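Local coordinates for protein parvulin 42 (Trypanosoma brucei brucei, PDB 6GMP) that probably catalyses the cis-trans isomerisation of peptide bonds preceding proline, through the parvulin-type PPIase domain that forms this chain, at residues R6-L12 with V115-V121; L12-K16 with A40-A44; A44-L48 with V105-V109; R54-S58 with S102-S106. All coordinates share one frame; numbering follows the deposited sequence. Where two conformers were deposited one is given.

Contact 1: R6-L12 with V115-V121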
loop_
_atom_site.group_PDB
_atom_site.type_symbol
_atom_site.label_atom_id
_atom_site.label_comp_id
_atom_site.label_asym_id
_atom_site.label_seq_id
_atom_site.Cartn_x
_atom_site.Cartn_y
_atom_site.Cartn_z
ATOM N N ARG A 6 -7.644 -14.007 3.505
ATOM C CA ARG A 6 -6.397 -13.602 4.146
ATOM C C ARG A 6 -6.478 -12.139 4.539
ATOM O O ARG A 6 -7.171 -11.343 3.905
ATOM C CB ARG A 6 -5.195 -13.854 3.234
ATOM C CG ARG A 6 -4.839 -15.317 3.117
ATOM C CD ARG A 6 -3.719 -15.568 2.123
ATOM N NE ARG A 6 -3.596 -16.995 1.843
ATOM C CZ ARG A 6 -2.861 -17.514 0.868
ATOM N NH1 ARG A 6 -2.166 -16.733 0.057
ATOM N NH2 ARG A 6 -2.827 -18.826 0.701
ATOM N N HIS A 7 -5.764 -11.806 5.607
ATOM C CA HIS A 7 -5.798 -10.478 6.193
ATOM C C HIS A 7 -4.636 -9.644 5.667
ATOM O O HIS A 7 -3.468 -10.007 5.856
ATOM C CB HIS A 7 -5.703 -10.613 7.711
ATOM C CG HIS A 7 -5.917 -9.333 8.452
ATOM N ND1 HIS A 7 -5.814 -9.246 9.825
ATOM C CD2 HIS A 7 -6.244 -8.095 8.018
ATOM C CE1 HIS A 7 -6.053 -8.003 10.203
ATOM N NE2 HIS A 7 -6.326 -7.287 9.127
ATOM N N PHE A 8 -4.961 -8.534 5.005
ATOM C CA PHE A 8 -3.957 -7.643 4.447
ATOM C C PHE A 8 -4.043 -6.238 5.011
ATOM O O PHE A 8 -5.112 -5.792 5.440
ATOM C CB PHE A 8 -4.094 -7.564 2.925
ATOM C CG PHE A 8 -3.933 -8.880 2.233
ATOM C CD1 PHE A 8 -2.680 -9.432 2.020
ATOM C CD2 PHE A 8 -5.050 -9.556 1.776
ATOM C CE1 PHE A 8 -2.548 -10.643 1.359
ATOM C CE2 PHE A 8 -4.930 -10.768 1.121
ATOM C CZ PHE A 8 -3.675 -11.317 0.914
ATOM N N TYR A 9 -2.894 -5.565 4.997
ATOM C CA TYR A 9 -2.806 -4.115 5.122
ATOM C C TYR A 9 -2.150 -3.601 3.846
ATOM O O TYR A 9 -1.502 -4.362 3.131
ATOM C CB TYR A 9 -1.906 -3.701 6.290
ATOM C CG TYR A 9 -2.522 -3.748 7.663
ATOM C CD1 TYR A 9 -3.052 -4.922 8.179
ATOM C CD2 TYR A 9 -2.555 -2.604 8.461
ATOM C CE1 TYR A 9 -3.602 -4.955 9.444
ATOM C CE2 TYR A 9 -3.106 -2.630 9.723
ATOM C CZ TYR A 9 -3.629 -3.805 10.210
ATOM O OH TYR A 9 -4.175 -3.821 11.471
ATOM N N HIS A 10 -2.290 -2.312 3.558
ATOM C CA HIS A 10 -1.496 -1.742 2.468
ATOM C C HIS A 10 -1.085 -0.299 2.718
ATOM O O HIS A 10 -1.651 0.393 3.568
ATOM C CB HIS A 10 -2.164 -1.924 1.087
ATOM C CG HIS A 10 -3.245 -0.936 0.766
ATOM N ND1 HIS A 10 -3.630 -0.671 -0.529
ATOM C CD2 HIS A 10 -4.030 -0.165 1.554
ATOM C CE1 HIS A 10 -4.599 0.224 -0.530
ATOM N NE2 HIS A 10 -4.863 0.549 0.720
ATOM N N VAL A 11 -0.039 0.097 2.002
ATOM C CA VAL A 11 0.332 1.487 1.808
ATOM C C VAL A 11 -0.028 1.822 0.373
ATOM O O VAL A 11 0.286 1.049 -0.543
ATOM C CB VAL A 11 1.855 1.684 1.940
ATOM C CG1 VAL A 11 2.265 3.104 1.544
ATOM C CG2 VAL A 11 2.318 1.398 3.343
ATOM N N LEU A 12 -0.658 2.978 0.170
ATOM C CA LEU A 12 -1.001 3.451 -1.172
ATOM C C LEU A 12 -0.318 4.782 -1.455
ATOM O O LEU A 12 -0.475 5.736 -0.703
ATOM C CB LEU A 12 -2.516 3.618 -1.328
ATOM C CG LEU A 12 -2.989 4.028 -2.720
ATOM C CD1 LEU A 12 -2.747 2.947 -3.754
ATOM C CD2 LEU A 12 -4.469 4.381 -2.698
ATOM N N VAL A 115 0.043 3.141 -6.488
ATOM C CA VAL A 115 1.068 2.140 -6.286
ATOM C C VAL A 115 0.987 1.634 -4.849
ATOM O O VAL A 115 1.056 2.422 -3.902
ATOM C CB VAL A 115 2.465 2.723 -6.586
ATOM C CG1 VAL A 115 3.536 1.652 -6.445
ATOM C CG2 VAL A 115 2.489 3.332 -7.989
ATOM N N HIS A 116 0.818 0.323 -4.701
ATOM C CA HIS A 116 0.633 -0.304 -3.393
ATOM C C HIS A 116 1.868 -1.033 -2.889
ATOM O O HIS A 116 2.611 -1.617 -3.674
ATOM C CB HIS A 116 -0.468 -1.368 -3.450
ATOM C CG HIS A 116 -1.753 -0.920 -4.067
ATOM N ND1 HIS A 116 -2.921 -0.823 -3.346
ATOM C CD2 HIS A 116 -2.080 -0.633 -5.348
ATOM C CE1 HIS A 116 -3.904 -0.454 -4.148
ATOM N NE2 HIS A 116 -3.422 -0.341 -5.373
ATOM N N LEU A 117 2.039 -1.038 -1.570
ATOM C CA LEU A 117 2.834 -2.061 -0.902
ATOM C C LEU A 117 1.822 -2.846 -0.104
ATOM O O LEU A 117 1.069 -2.258 0.661
ATOM C CB LEU A 117 3.856 -1.443 0.054
ATOM C CG LEU A 117 4.904 -0.512 -0.565
ATOM C CD1 LEU A 117 5.836 0.029 0.522
ATOM C CD2 LEU A 117 5.712 -1.165 -1.646
ATOM N N ILE A 118 1.797 -4.162 -0.293
ATOM C CA ILE A 118 0.823 -5.023 0.367
ATOM C C ILE A 118 1.511 -5.869 1.425
ATOM O O ILE A 118 2.565 -6.434 1.177
ATOM C CB ILE A 118 0.095 -5.940 -0.648
ATOM C CG1 ILE A 118 -0.553 -5.086 -1.733
ATOM C CG2 ILE A 118 -0.961 -6.770 0.055
ATOM C CD1 ILE A 118 -1.080 -5.860 -2.890
ATOM N N TYR A 119 0.891 -5.942 2.599
ATOM C CA TYR A 119 1.413 -6.694 3.727
ATOM C C TYR A 119 0.417 -7.773 4.136
ATOM O O TYR A 119 -0.766 -7.496 4.330
ATOM C CB TYR A 119 1.663 -5.744 4.900
ATOM C CG TYR A 119 2.079 -6.406 6.189
ATOM C CD1 TYR A 119 3.296 -7.067 6.305
ATOM C CD2 TYR A 119 1.273 -6.329 7.318
ATOM C CE1 TYR A 119 3.681 -7.647 7.490
ATOM C CE2 TYR A 119 1.650 -6.905 8.509
ATOM C CZ TYR A 119 2.862 -7.564 8.595
ATOM O OH TYR A 119 3.238 -8.138 9.784
ATOM N N ARG A 120 0.898 -8.998 4.271
ATOM C CA ARG A 120 0.066 -10.075 4.792
ATOM C C ARG A 120 0.281 -10.212 6.297
ATOM O O ARG A 120 1.392 -10.523 6.761
ATOM C CB ARG A 120 0.381 -11.398 4.099
ATOM C CG ARG A 120 -0.506 -12.519 4.588
ATOM C CD ARG A 120 -0.240 -13.802 3.857
ATOM N NE ARG A 120 -0.932 -14.908 4.499
ATOM C CZ ARG A 120 -0.804 -16.180 4.144
ATOM N NH1 ARG A 120 -0.009 -16.524 3.136
ATOM N NH2 ARG A 120 -1.482 -17.102 4.801
ATOM N N VAL A 121 -0.781 -9.987 7.064
ATOM C CA VAL A 121 -0.709 -10.026 8.517
ATOM C C VAL A 121 -0.356 -11.433 8.971
ATOM O O VAL A 121 0.541 -11.628 9.790
ATOM C CB VAL A 121 -2.040 -9.591 9.156
ATOM C CG1 VAL A 121 -1.950 -9.627 10.670
ATOM C CG2 VAL A 121 -2.402 -8.193 8.696
#
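His10 and His116 meet edge to edge across neighbouring antiparallel strands of the parvulin fold's four-stranded sheet, as in the paired histidines of other parvulins, and so probably in the active site. Their ND1 atoms, His10 ND1 and His116 ND1, are hydrogen-bonded at 2.9 Å, each nitrogen near the plane of the other ring. His116 is only the diagonal neighbour of His10; with CG lodged between the backbone N and the carbonyl carbon (chi1 80°), His10 swings its ring along the sheet to reach it. Leu12 CD1 covers one face of His116, 3.6 Å from the ring centroid, a CH-pi contact suited to a slim methyl. On the same sheet face Phe8 CD1 packs against Ile118 CG2 at 3.7 Å. Paired backbone bonds join Tyr9 to Tyr119 and Val11 to Leu117. At the start of strand 6-13 and the end of strand 114-120 the Arg6 and Arg120 guanidinium groups stack with planes 3° apart. On the other side of the sheet from the arginines, Val121 CG2 sits over the face of the His7 ring. Farther out, Asp80 holds His7 NE2, and the carbonyls of Leu100 and Glu122 bind Arg120 and probably ease the like-charge contact. Phe93 meets His116 edge-to-face, and Thr111 OG1 binds His116 NE2, limiting the ring's rotation.

Contact 2: L12-K16 with A40-A44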
loop_
_atom_site.group_PDB
_atom_site.type_symbol
_atom_site.label_atom_id
_atom_site.label_comp_id
_atom_site.label_asym_id
_atom_site.label_seq_id
_atom_site.Cartn_x
_atom_site.Cartn_y
_atom_site.Cartn_z
ATOM N N LEU A 12 -0.658 2.978 0.170
ATOM C CA LEU A 12 -1.001 3.451 -1.172
ATOM C C LEU A 12 -0.318 4.782 -1.455
ATOM O O LEU A 12 -0.475 5.736 -0.703
ATOM C CB LEU A 12 -2.516 3.618 -1.328
ATOM C CG LEU A 12 -2.989 4.028 -2.720
ATOM C CD1 LEU A 12 -2.747 2.947 -3.754
ATOM C CD2 LEU A 12 -4.469 4.381 -2.698
ATOM N N VAL A 13 0.434 4.816 -2.547
ATOM C CA VAL A 13 1.063 6.029 -3.040
ATOM C C VAL A 13 0.353 6.386 -4.338
ATOM O O VAL A 13 0.412 5.644 -5.313
ATOM C CB VAL A 13 2.575 5.811 -3.271
ATOM C CG1 VAL A 13 3.225 7.063 -3.829
ATOM C CG2 VAL A 13 3.250 5.407 -1.965
ATOM N N LYS A 14 -0.329 7.519 -4.348
ATOM C CA LYS A 14 -1.116 7.931 -5.498
ATOM C C LYS A 14 -0.249 8.679 -6.487
ATOM O O LYS A 14 0.905 9.020 -6.214
ATOM C CB LYS A 14 -2.295 8.791 -5.036
ATOM C CG LYS A 14 -3.310 8.014 -4.239
ATOM C CD LYS A 14 -4.534 8.847 -3.910
ATOM C CE LYS A 14 -5.532 8.037 -3.119
ATOM N NZ LYS A 14 -6.888 8.657 -3.157
ATOM N N HIS A 15 -0.807 8.964 -7.652
ATOM C CA HIS A 15 -0.170 9.850 -8.607
ATOM C C HIS A 15 -1.265 10.626 -9.339
ATOM O O HIS A 15 -2.462 10.318 -9.174
ATOM C CB HIS A 15 0.735 9.092 -9.578
ATOM C CG HIS A 15 0.053 7.980 -10.308
ATOM N ND1 HIS A 15 -0.819 8.203 -11.349
ATOM C CD2 HIS A 15 0.133 6.639 -10.157
ATOM C CE1 HIS A 15 -1.244 7.042 -11.816
ATOM N NE2 HIS A 15 -0.689 6.079 -11.104
ATOM N N LYS A 16 -0.859 11.605 -10.145
ATOM C CA LYS A 16 -1.796 12.540 -10.755
ATOM C C LYS A 16 -2.812 11.889 -11.683
ATOM O O LYS A 16 -3.865 12.464 -11.949
ATOM C CB LYS A 16 -1.026 13.601 -11.544
ATOM C CG LYS A 16 -0.364 13.069 -12.807
ATOM C CD LYS A 16 0.516 14.107 -13.495
ATOM C CE LYS A 16 0.922 13.679 -14.914
ATOM N NZ LYS A 16 -0.236 13.505 -15.860
ATOM N N ALA A 40 5.578 8.123 -8.223
ATOM C CA ALA A 40 4.910 7.241 -7.257
ATOM C C ALA A 40 5.625 5.890 -7.176
ATOM O O ALA A 40 5.821 5.346 -6.090
ATOM C CB ALA A 40 3.458 7.036 -7.645
ATOM N N ILE A 41 6.010 5.341 -8.321
ATOM C CA ILE A 41 6.744 4.087 -8.333
ATOM C C ILE A 41 8.059 4.232 -7.600
ATOM O O ILE A 41 8.416 3.380 -6.788
ATOM C CB ILE A 41 6.957 3.628 -9.776
ATOM C CG1 ILE A 41 5.609 3.251 -10.416
ATOM C CG2 ILE A 41 7.913 2.446 -9.848
ATOM C CD1 ILE A 41 5.681 3.032 -11.917
ATOM N N ASN A 42 8.789 5.302 -7.868
ATOM C CA ASN A 42 10.067 5.494 -7.211
ATOM C C ASN A 42 9.907 5.699 -5.721
ATOM O O ASN A 42 10.710 5.199 -4.939
ATOM C CB ASN A 42 10.802 6.675 -7.826
ATOM C CG ASN A 42 11.373 6.347 -9.174
ATOM O OD1 ASN A 42 11.807 5.215 -9.423
ATOM N ND2 ASN A 42 11.420 7.336 -10.046
ATOM N N LEU A 43 8.868 6.403 -5.319
ATOM C CA LEU A 43 8.620 6.630 -3.908
ATOM C C LEU A 43 8.273 5.321 -3.206
ATOM O O LEU A 43 8.849 5.004 -2.158
ATOM C CB LEU A 43 7.505 7.652 -3.714
ATOM C CG LEU A 43 7.090 7.916 -2.268
ATOM C CD1 LEU A 43 8.288 8.309 -1.459
ATOM C CD2 LEU A 43 6.043 9.011 -2.225
ATOM N N ALA A 44 7.349 4.544 -3.768
ATOM C CA ALA A 44 6.984 3.262 -3.183
ATOM C C ALA A 44 8.206 2.352 -3.055
ATOM O O ALA A 44 8.392 1.653 -2.045
ATOM C CB ALA A 44 5.909 2.603 -4.024
#
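The carbonyl oxygen of Lys14, hydrogen-bonded by Arg35 NH1, rests against the helix methyl of Ala40, with Lys14 O and Ala40 CB 3.5 Å apart. This is where the first strand of the parvulin fold runs into the long loop that precedes helix 37-49. The Lys14 side chain turns away from the helix, its NZ gripped by the backbone oxygens of Arg20 and Ser22. Val13, in contrast, points at the helix. With CG1 anti to the backbone N (chi1 178°), it sets this methyl 3.8 Å from Ala40 CB; the approach to Leu43 CD2 is less certain, because Leu43 has a second conformer. The other branch, Val13 CG2, lies more loosely by Ala44 CB at 4.4 Å. His15 comes from the loop side, His15 CB reaching Ala40 CB at 3.9 Å with the methyl near the plane of the imidazole; its ND1 is bonded to Asp17 N. Ala40 suits its place because a lone methyl lets Val13, Lys14 and His15 all close on one helix turn. The contact is thus largely apolar, with one carbonyl against a methyl, while Lys14 O and NZ find partners in the loop and Lys14 N at Glu71.

Contact 3: A44-L48 with V105-V109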
loop_
_atom_site.group_PDB
_atom_site.type_symbol
_atom_site.label_atom_id
_atom_site.label_comp_id
_atom_site.label_asym_id
_atom_site.label_seq_id
_atom_site.Cartn_x
_atom_site.Cartn_y
_atom_site.Cartn_z
ATOM N N ALA A 44 7.349 4.544 -3.768
ATOM C CA ALA A 44 6.984 3.262 -3.183
ATOM C C ALA A 44 8.206 2.352 -3.055
ATOM O O ALA A 44 8.392 1.653 -2.045
ATOM C CB ALA A 44 5.909 2.603 -4.024
ATOM N N GLN A 45 9.056 2.352 -4.070
ATOM C CA GLN A 45 10.276 1.559 -4.024
ATOM C C GLN A 45 11.167 1.975 -2.856
ATOM O O GLN A 45 11.724 1.121 -2.158
ATOM C CB GLN A 45 11.036 1.689 -5.344
ATOM C CG GLN A 45 12.383 0.979 -5.380
ATOM C CD GLN A 45 12.279 -0.502 -5.076
ATOM O OE1 GLN A 45 11.269 -1.147 -5.389
ATOM N NE2 GLN A 45 13.327 -1.055 -4.473
ATOM N N ALA A 46 11.328 3.280 -2.656
ATOM C CA ALA A 46 12.189 3.764 -1.587
ATOM C C ALA A 46 11.632 3.458 -0.200
ATOM O O ALA A 46 12.395 3.068 0.696
ATOM C CB ALA A 46 12.431 5.252 -1.728
ATOM N N ILE A 47 10.318 3.628 -0.006
ATOM C CA ILE A 47 9.748 3.450 1.323
ATOM C C ILE A 47 9.804 1.972 1.711
ATOM O O ILE A 47 9.900 1.641 2.906
ATOM C CB ILE A 47 8.371 4.108 1.480
ATOM C CG1 ILE A 47 7.367 3.477 0.541
ATOM C CG2 ILE A 47 8.498 5.624 1.256
ATOM C CD1 ILE A 47 5.959 4.055 0.686
ATOM N N LEU A 48 9.769 1.097 0.712
ATOM C CA LEU A 48 9.928 -0.325 0.946
ATOM C C LEU A 48 11.397 -0.663 1.210
ATOM O O LEU A 48 11.760 -1.304 2.212
ATOM C CB LEU A 48 9.468 -1.094 -0.282
ATOM C CG LEU A 48 9.746 -2.596 -0.312
ATOM C CD1 LEU A 48 8.938 -3.347 0.765
ATOM C CD2 LEU A 48 9.447 -3.131 -1.703
ATOM N N VAL A 105 5.991 -8.311 2.930
ATOM C CA VAL A 105 5.564 -7.104 2.228
ATOM C C VAL A 105 5.904 -7.232 0.739
ATOM O O VAL A 105 7.022 -7.598 0.374
ATOM C CB VAL A 105 6.241 -5.825 2.784
ATOM C CG1 VAL A 105 5.814 -4.589 1.999
ATOM C CG2 VAL A 105 5.958 -5.642 4.283
ATOM N N SER A 106 4.939 -6.936 -0.120
ATOM C CA SER A 106 5.138 -7.063 -1.553
ATOM C C SER A 106 6.113 -6.024 -2.098
ATOM O O SER A 106 6.409 -5.020 -1.449
ATOM C CB SER A 106 3.810 -6.898 -2.279
ATOM O OG SER A 106 3.352 -5.556 -2.201
ATOM N N ALA A 107 6.586 -6.271 -3.315
ATOM C CA ALA A 107 7.197 -5.231 -4.120
ATOM C C ALA A 107 6.092 -4.272 -4.517
ATOM O O ALA A 107 4.913 -4.597 -4.376
ATOM C CB ALA A 107 7.825 -5.816 -5.351
ATOM N N PRO A 108 6.457 -3.084 -5.009
ATOM C CA PRO A 108 5.397 -2.171 -5.446
ATOM C C PRO A 108 4.515 -2.801 -6.519
ATOM O O PRO A 108 5.017 -3.361 -7.485
ATOM C CB PRO A 108 6.175 -0.975 -6.005
ATOM C CG PRO A 108 7.503 -1.010 -5.279
ATOM C CD PRO A 108 7.799 -2.480 -5.118
ATOM N N VAL A 109 3.205 -2.726 -6.324
ATOM C CA VAL A 109 2.255 -3.221 -7.315
ATOM C C VAL A 109 1.255 -2.129 -7.632
ATOM O O VAL A 109 0.733 -1.451 -6.745
ATOM C CB VAL A 109 1.518 -4.503 -6.866
ATOM C CG1 VAL A 109 0.785 -4.300 -5.565
ATOM C CG2 VAL A 109 0.549 -4.954 -7.948
#
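Pro108 and Leu48 account for most of the surface buried between helix 37-49 and the loop leading to strand 109-111 in this parvulin domain. Leu48 reaches out with CG anti to the backbone N (chi1 171°), and its two methyls straddle Ser106 O, CD1 reaching on to Val105 and CD2 to Pro108. Leu48 CD1 meets Val105 CG1 at 3.6 Å, the two side chains sliding past each other. The other branch, Leu48 CD2, lies 3.6 Å from Ser106 O and 3.8 Å from Pro108 CD, so the forked leucine fills the bend of the loop. Pro108 presents the rim of its ring to the preceding helix turn: Pro108 CB lies 4.1 Å from Ala44 CB, where a small residue lets the ring come near, and Pro108 CD lies 3.7 Å from Gln45 OE1. Gln45 is bent at chi2, which brings OE1 alongside the CG-CD edge of the proline at the solvent-exposed margin. Ser106 turns away from the helix, its OG donating to Ala107 O at 2.8 Å. The chemistry is two-sided: the Leu48 methyls of the helix pack against Val105 and the proline ring, whereas Ser106 OG is satisfied by Ala107 O and by Ile118 N of strand 114-120.

Contact 4: R54-S58 with S102-S106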
loop_
_atom_site.group_PDB
_atom_site.type_symbol
_atom_site.label_atom_id
_atom_site.label_comp_id
_atom_site.label_asym_id
_atom_site.label_seq_id
_atom_site.Cartn_x
_atom_site.Cartn_y
_atom_site.Cartn_z
ATOM N N ARG A 54 14.712 -6.721 5.852
ATOM C CA ARG A 54 13.650 -7.469 6.521
ATOM C C ARG A 54 13.120 -8.599 5.647
ATOM O O ARG A 54 12.708 -8.384 4.505
ATOM C CB ARG A 54 12.500 -6.544 6.922
ATOM C CG ARG A 54 12.862 -5.532 8.010
ATOM C CD ARG A 54 11.709 -4.593 8.303
ATOM N NE ARG A 54 12.097 -3.545 9.252
ATOM C CZ ARG A 54 11.425 -2.414 9.432
ATOM N NH1 ARG A 54 10.326 -2.152 8.721
ATOM N NH2 ARG A 54 11.874 -1.537 10.321
ATOM N N LYS A 55 13.117 -9.792 6.221
ATOM C CA LYS A 55 12.577 -10.981 5.563
ATOM C C LYS A 55 11.065 -10.895 5.709
ATOM O O LYS A 55 10.312 -11.055 4.750
ATOM C CB LYS A 55 13.126 -12.245 6.223
ATOM C CG LYS A 55 12.505 -13.541 5.700
ATOM C CD LYS A 55 13.191 -14.774 6.247
ATOM C CE LYS A 55 12.514 -16.041 5.745
ATOM N NZ LYS A 55 13.291 -17.271 6.077
ATOM N N THR A 56 10.638 -10.632 6.935
ATOM C CA THR A 56 9.248 -10.350 7.235
ATOM C C THR A 56 9.236 -9.095 8.075
ATOM O O THR A 56 10.268 -8.715 8.649
ATOM C CB THR A 56 8.576 -11.493 8.016
ATOM O OG1 THR A 56 9.340 -11.796 9.186
ATOM C CG2 THR A 56 8.449 -12.732 7.138
ATOM N N TRP A 57 8.072 -8.464 8.152
ATOM C CA TRP A 57 7.889 -7.273 8.961
ATOM C C TRP A 57 6.874 -7.568 10.043
ATOM O O TRP A 57 5.933 -8.341 9.831
ATOM C CB TRP A 57 7.349 -6.114 8.141
ATOM C CG TRP A 57 8.159 -5.616 6.976
ATOM C CD1 TRP A 57 8.957 -6.337 6.121
ATOM C CD2 TRP A 57 8.212 -4.270 6.535
ATOM N NE1 TRP A 57 9.493 -5.499 5.164
ATOM C CE2 TRP A 57 9.048 -4.223 5.397
ATOM C CE3 TRP A 57 7.605 -3.093 6.976
ATOM C CZ2 TRP A 57 9.306 -3.039 4.714
ATOM C CZ3 TRP A 57 7.861 -1.923 6.301
ATOM C CH2 TRP A 57 8.707 -1.903 5.180
ATOM N N SER A 58 7.029 -6.934 11.195
ATOM C CA SER A 58 5.978 -6.968 12.192
ATOM C C SER A 58 4.866 -6.026 11.746
ATOM O O SER A 58 5.063 -5.179 10.873
ATOM C CB SER A 58 6.508 -6.514 13.544
ATOM O OG SER A 58 6.822 -5.131 13.498
ATOM N N SER A 102 3.019 -15.219 5.163
ATOM C CA SER A 102 2.730 -14.512 6.403
ATOM C C SER A 102 3.859 -13.553 6.774
ATOM O O SER A 102 5.019 -13.949 6.872
ATOM C CB SER A 102 2.528 -15.523 7.536
ATOM O OG SER A 102 1.598 -16.526 7.163
ATOM N N GLY A 103 3.511 -12.287 6.973
ATOM C CA GLY A 103 4.470 -11.287 7.412
ATOM C C GLY A 103 5.270 -10.619 6.304
ATOM O O GLY A 103 6.096 -9.750 6.564
ATOM N N GLU A 104 5.050 -11.043 5.064
ATOM C CA GLU A 104 5.793 -10.484 3.944
ATOM C C GLU A 104 5.144 -9.208 3.424
ATOM O O GLU A 104 3.928 -9.044 3.491
ATOM C CB GLU A 104 5.911 -11.510 2.812
ATOM C CG GLU A 104 6.816 -12.689 3.150
ATOM C CD GLU A 104 7.125 -13.536 1.931
ATOM O OE1 GLU A 104 6.225 -13.673 1.068
ATOM O OE2 GLU A 104 8.264 -14.049 1.829
ATOM N N VAL A 105 5.991 -8.311 2.930
ATOM C CA VAL A 105 5.564 -7.104 2.228
ATOM C C VAL A 105 5.904 -7.232 0.739
ATOM O O VAL A 105 7.022 -7.598 0.374
ATOM C CB VAL A 105 6.241 -5.825 2.784
ATOM C CG1 VAL A 105 5.814 -4.589 1.999
ATOM C CG2 VAL A 105 5.958 -5.642 4.283
ATOM N N SER A 106 4.939 -6.936 -0.120
ATOM C CA SER A 106 5.138 -7.063 -1.553
ATOM C C SER A 106 6.113 -6.024 -2.098
ATOM O O SER A 106 6.409 -5.020 -1.449
ATOM C CB SER A 106 3.810 -6.898 -2.279
ATOM O OG SER A 106 3.352 -5.556 -2.201
HETATM O O HOH W 1 8.859 -8.992 3.324
#
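Ser102 opens the second loop of a loop-to-loop contact at the edge of the parvulin fold, its carbonyl O 3.6 Å from Thr56 CG2. Gly103 follows in a left-handed backbone conformation (phi 86°, psi -2°), where a residue without a side chain is at ease and where Thr56 can crowd in close. Its carbonyl carries the direct polar link: Trp57 N donates to Gly103 O at 2.8 Å, nearly straight at 168° and in the carbonyl plane, while Thr56 CB packs against the same oxygen, Gly103 O, at 3.4 Å. Glu104 turns its side chain away from the 54-58 loop, and OE2 forms a salt bridge with Lys101. Beside it a water spans the two loops, donating to Lys55 O at 2.9 Å and accepting from Val105 N at 3.0 Å, a second, softer tie. Val105 then presents CG2 to the indole, 3.4 Å from the centroid of the five-membered Trp57 ring and squarely over its face, a CH-pi contact for which a beta-branched side chain is apt. Trp57 is held in turn by its own carbonyl, which receives Tyr119 OH from the sheet. On the opposite face of the indole lies Arg54 NH1, 3.3 Å above the ring plane.

How the contacts relate
Contact 1 forms the middle of the sheet and holds the histidine pair that probably belongs to the active site; the other three are nested inside the chain loop it closes. Contact 2 continues its first strand, and Val115 N probably bonds to Val13 O at 2.8 Å. Contacts 2 and 3 share Ala44 and use successive turns of helix 37-49, with Val115 CG1 3.5 Å from Ala44 CB. Contacts 3 and 4 share Val105 and Ser106, and Ser106 N probably bonds to Ile118 O at 2.8 Å. Tyr119 CE1 packs 3.3 Å from Gly103 O, joining contact 4 to the sheet. Contacts 2 and 4 stay apart, their centres about 20 Å from each other.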